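Local coordinates for hypothetical protein (Parabacteroides merdae, PDB 4OO3) that probably acts as an oxidoreductase that binds a nicotinamide dinucleotide in its Rossmann-fold domain, although its substrate and reaction are unknown, at residues 15-20 and 102-107. Sequence-based numbering, arbitrary orientation.
Sequences ITLDPG and TEYIKK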
ATOM      1  N   ILE A  15       1.728 -10.643  18.199  1.00 32.16           N
ATOM      2  CA  ILE A  15       3.127 -10.362  18.453  1.00 31.58           C
ATOM      3  C   ILE A  15       3.488  -9.164  17.602  1.00 30.20           C
ATOM      4  O   ILE A  15       3.203  -9.144  16.420  1.00 31.30           O
ATOM      5  CB  ILE A  15       4.035 -11.518  18.007  1.00 31.58           C
ATOM      6  CG1 ILE A  15       3.667 -12.810  18.738  1.00 32.46           C
ATOM      7  CG2 ILE A  15       5.493 -11.148  18.234  1.00 31.87           C
ATOM      8  CD1 ILE A  15       4.303 -14.051  18.145  1.00 34.14           C
ATOM      9  N   THR A  16       4.127  -8.170  18.188  1.00 30.90           N
ATOM     10  CA  THR A  16       4.590  -7.047  17.404  1.00 31.65           C
ATOM     11  C   THR A  16       6.101  -7.115  17.351  1.00 30.60           C
ATOM     12  O   THR A  16       6.760  -6.996  18.369  1.00 31.42           O
ATOM     13  CB  THR A  16       4.099  -5.723  18.000  1.00 34.17           C
ATOM     14  OG1 THR A  16       2.685  -5.814  18.222  1.00 32.93           O
ATOM     15  CG2 THR A  16       4.394  -4.564  17.049  1.00 35.50           C
ATOM     16  N   LEU A  17       6.642  -7.335  16.156  1.00 30.10           N
ATOM     17  CA  LEU A  17       8.068  -7.577  15.987  1.00 29.37           C
ATOM     18  C   LEU A  17       8.764  -6.376  15.364  1.00 29.61           C
ATOM     19  O   LEU A  17       8.478  -6.007  14.222  1.00 29.85           O
ATOM     20  CB  LEU A  17       8.283  -8.802  15.113  1.00 29.64           C
ATOM     21  CG  LEU A  17       9.739  -9.185  14.845  1.00 30.26           C
ATOM     22  CD1 LEU A  17      10.466  -9.582  16.121  1.00 31.07           C
ATOM     23  CD2 LEU A  17       9.757 -10.304  13.824  1.00 30.87           C
ATOM     24  N   ASP A  18       9.684  -5.786  16.122  1.00 29.48           N
ATOM     25  CA  ASP A  18      10.496  -4.664  15.670  1.00 29.88           C
ATOM     26  C   ASP A  18       9.668  -3.608  14.933  1.00 29.40           C
ATOM     27  O   ASP A  18       9.917  -3.329  13.765  1.00 30.88           O
ATOM     28  CB  ASP A  18      11.636  -5.179  14.789  1.00 30.25           C
ATOM     29  CG  ASP A  18      12.683  -4.112  14.487  1.00 31.56           C
ATOM     30  OD1 ASP A  18      12.783  -3.123  15.237  1.00 29.89           O
ATOM     31  OD2 ASP A  18      13.417  -4.272  13.491  1.00 35.19           O
ATOM     32  N   PRO A  19       8.667  -3.028  15.618  1.00 30.49           N
ATOM     33  CA  PRO A  19       7.822  -2.018  14.989  1.00 30.47           C
ATOM     34  C   PRO A  19       8.603  -0.739  14.756  1.00 31.48           C
ATOM     35  O   PRO A  19       9.357  -0.311  15.626  1.00 30.95           O
ATOM     36  CB  PRO A  19       6.719  -1.795  16.019  1.00 31.43           C
ATOM     37  CG  PRO A  19       7.373  -2.083  17.324  1.00 32.42           C
ATOM     38  CD  PRO A  19       8.328  -3.214  17.041  1.00 32.23           C
ATOM     39  N   GLY A  20       8.456  -0.163  13.569  1.00 32.96           N
ATOM     40  CA  GLY A  20       9.157   1.074  13.228  1.00 33.98           C
ATOM     41  C   GLY A  20       8.354   2.022  12.368  1.00 33.02           C
ATOM     42  O   GLY A  20       8.905   2.982  11.848  1.00 36.12           O
ATOM     43  N   THR A 102      11.798  -9.357   5.404  1.00 30.59           N
ATOM     44  CA  THR A 102      11.525 -10.628   4.742  1.00 30.81           C
ATOM     45  C   THR A 102      12.102 -11.804   5.545  1.00 32.77           C
ATOM     46  O   THR A 102      11.448 -12.844   5.702  1.00 31.57           O
ATOM     47  CB  THR A 102      12.038 -10.632   3.281  1.00 31.13           C
ATOM     48  OG1 THR A 102      11.808  -9.347   2.682  1.00 30.19           O
ATOM     49  CG2 THR A 102      11.316 -11.696   2.467  1.00 31.25           C
ATOM     50  N   GLU A 103      13.306 -11.624   6.084  1.00 35.56           N
ATOM     51  CA  GLU A 103      13.915 -12.642   6.950  1.00 38.00           C
ATOM     52  C   GLU A 103      13.066 -12.863   8.206  1.00 34.36           C
ATOM     53  O   GLU A 103      12.786 -14.003   8.563  1.00 37.62           O
ATOM     54  CB  GLU A 103      15.353 -12.256   7.314  1.00 41.89           C
ATOM     55  CG  GLU A 103      16.140 -13.323   8.068  1.00 48.94           C
ATOM     56  CD  GLU A 103      16.204 -14.668   7.347  1.00 53.35           C
ATOM     57  OE1 GLU A 103      16.323 -14.694   6.099  1.00 55.00           O
ATOM     58  OE2 GLU A 103      16.146 -15.705   8.042  1.00 48.82           O
ATOM     59  N   TYR A 104      12.645 -11.781   8.857  1.00 31.07           N
ATOM     60  CA  TYR A 104      11.711 -11.874   9.976  1.00 29.97           C
ATOM     61  C   TYR A 104      10.496 -12.714   9.605  1.00 29.50           C
ATOM     62  O   TYR A 104      10.087 -13.602  10.348  1.00 29.05           O
ATOM     63  CB  TYR A 104      11.168 -10.495  10.368  1.00 32.03           C
ATOM     64  CG  TYR A 104      12.101  -9.524  11.058  1.00 31.03           C
ATOM     65  CD1 TYR A 104      13.314  -9.926  11.621  1.00 31.12           C
ATOM     66  CD2 TYR A 104      11.726  -8.190  11.191  1.00 30.88           C
ATOM     67  CE1 TYR A 104      14.127  -9.012  12.273  1.00 31.41           C
ATOM     68  CE2 TYR A 104      12.534  -7.276  11.832  1.00 30.93           C
ATOM     69  CZ  TYR A 104      13.729  -7.691  12.372  1.00 32.27           C
ATOM     70  OH  TYR A 104      14.513  -6.758  13.007  1.00 35.33           O
ATOM     71  N   ILE A 105       9.898 -12.396   8.462  1.00 29.35           N
ATOM     72  CA  ILE A 105       8.697 -13.088   8.006  1.00 29.47           C
ATOM     73  C   ILE A 105       8.939 -14.583   7.838  1.00 29.63           C
ATOM     74  O   ILE A 105       8.133 -15.392   8.282  1.00 31.17           O
ATOM     75  CB  ILE A 105       8.145 -12.472   6.697  1.00 28.73           C
ATOM     76  CG1 ILE A 105       7.521 -11.099   6.991  1.00 29.32           C
ATOM     77  CG2 ILE A 105       7.104 -13.386   6.059  1.00 28.47           C
ATOM     78  CD1 ILE A 105       7.078 -10.318   5.767  1.00 30.44           C
ATOM     79  N   LYS A 106      10.040 -14.952   7.197  1.00 31.46           N
ATOM     80  CA  LYS A 106      10.339 -16.364   6.973  1.00 34.07           C
ATOM     81  C   LYS A 106      10.429 -17.155   8.291  1.00 32.37           C
ATOM     82  O   LYS A 106       9.799 -18.203   8.444  1.00 32.35           O
ATOM     83  CB  LYS A 106      11.641 -16.525   6.175  1.00 39.05           C
ATOM     84  CG  LYS A 106      11.783 -17.902   5.551  1.00 42.92           C
ATOM     85  CD  LYS A 106      13.233 -18.293   5.345  1.00 53.27           C
ATOM     86  CE  LYS A 106      13.895 -18.718   6.646  1.00 60.08           C
ATOM     87  NZ  LYS A 106      15.065 -19.604   6.386  1.00 60.83           N
ATOM     88  N   LYS A 107      11.198 -16.639   9.244  1.00 31.99           N
ATOM     89  CA  LYS A 107      11.431 -17.350  10.504  1.00 32.79           C
ATOM     90  C   LYS A 107      10.166 -17.462  11.334  1.00 32.44           C
ATOM     91  O   LYS A 107       9.974 -18.440  12.061  1.00 32.14           O
ATOM     92  CB  LYS A 107      12.520 -16.667  11.322  1.00 33.11           C
ATOM     93  CG  LYS A 107      13.847 -16.577  10.590  1.00 34.60           C
ATOM     94  CD  LYS A 107      15.012 -16.523  11.554  1.00 35.83           C
ATOM     95  CE  LYS A 107      15.322 -17.909  12.087  1.00 37.09           C
ATOM     96  NZ  LYS A 107      16.359 -17.853  13.142  1.00 40.06           N
TER
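Y104 reaches from helix 98-110 to the end of strand 14-17, where it lies against L17 and meets the carboxylate of D18 with its hydroxyl. Its first torsion (chi1 -72°) sets the ring opposite the carbonyl carbon, so that it extends off the helix toward the strand. L17 lies over one face, toward the rim: CD2 of L17 is 3.7 Å from CG of Y104 and equally close to its CB. The same methyl makes an off-centre CH-pi contact, 4.2 Å from CD2 of L17 to the centroid of the Y104 ring. D18 comes in at the phenol end. Its OD2 sits at the ring edge, near the ring plane, in a hydrogen bond of 2.8 Å with OH of Y104, with carboxylate and ring planes 74° apart; CB of D18 also touches CE2 of Y104 at 3.7 Å. The hydroxyl is hydrogen-bonded to OH of Y79 as well. Helix 79-86 closes in here too, with Y79, L80 and M83 against L17. Putting an alanine at Y104 would probably open a gap beside L17 and leave OD2 of D18 without its phenol partner. D18 itself has left the strand, its backbone in a left-handed conformation, as the chain turns into the loop that leads to helix 22-26. A loop leaving the first strand of a parallel sheet ordered 3-2-1-4-5-6, with the helix that follows the fourth strand packed beside it, is characteristic of the Rossmann fold, where this strand end commonly borders the dinucleotide site.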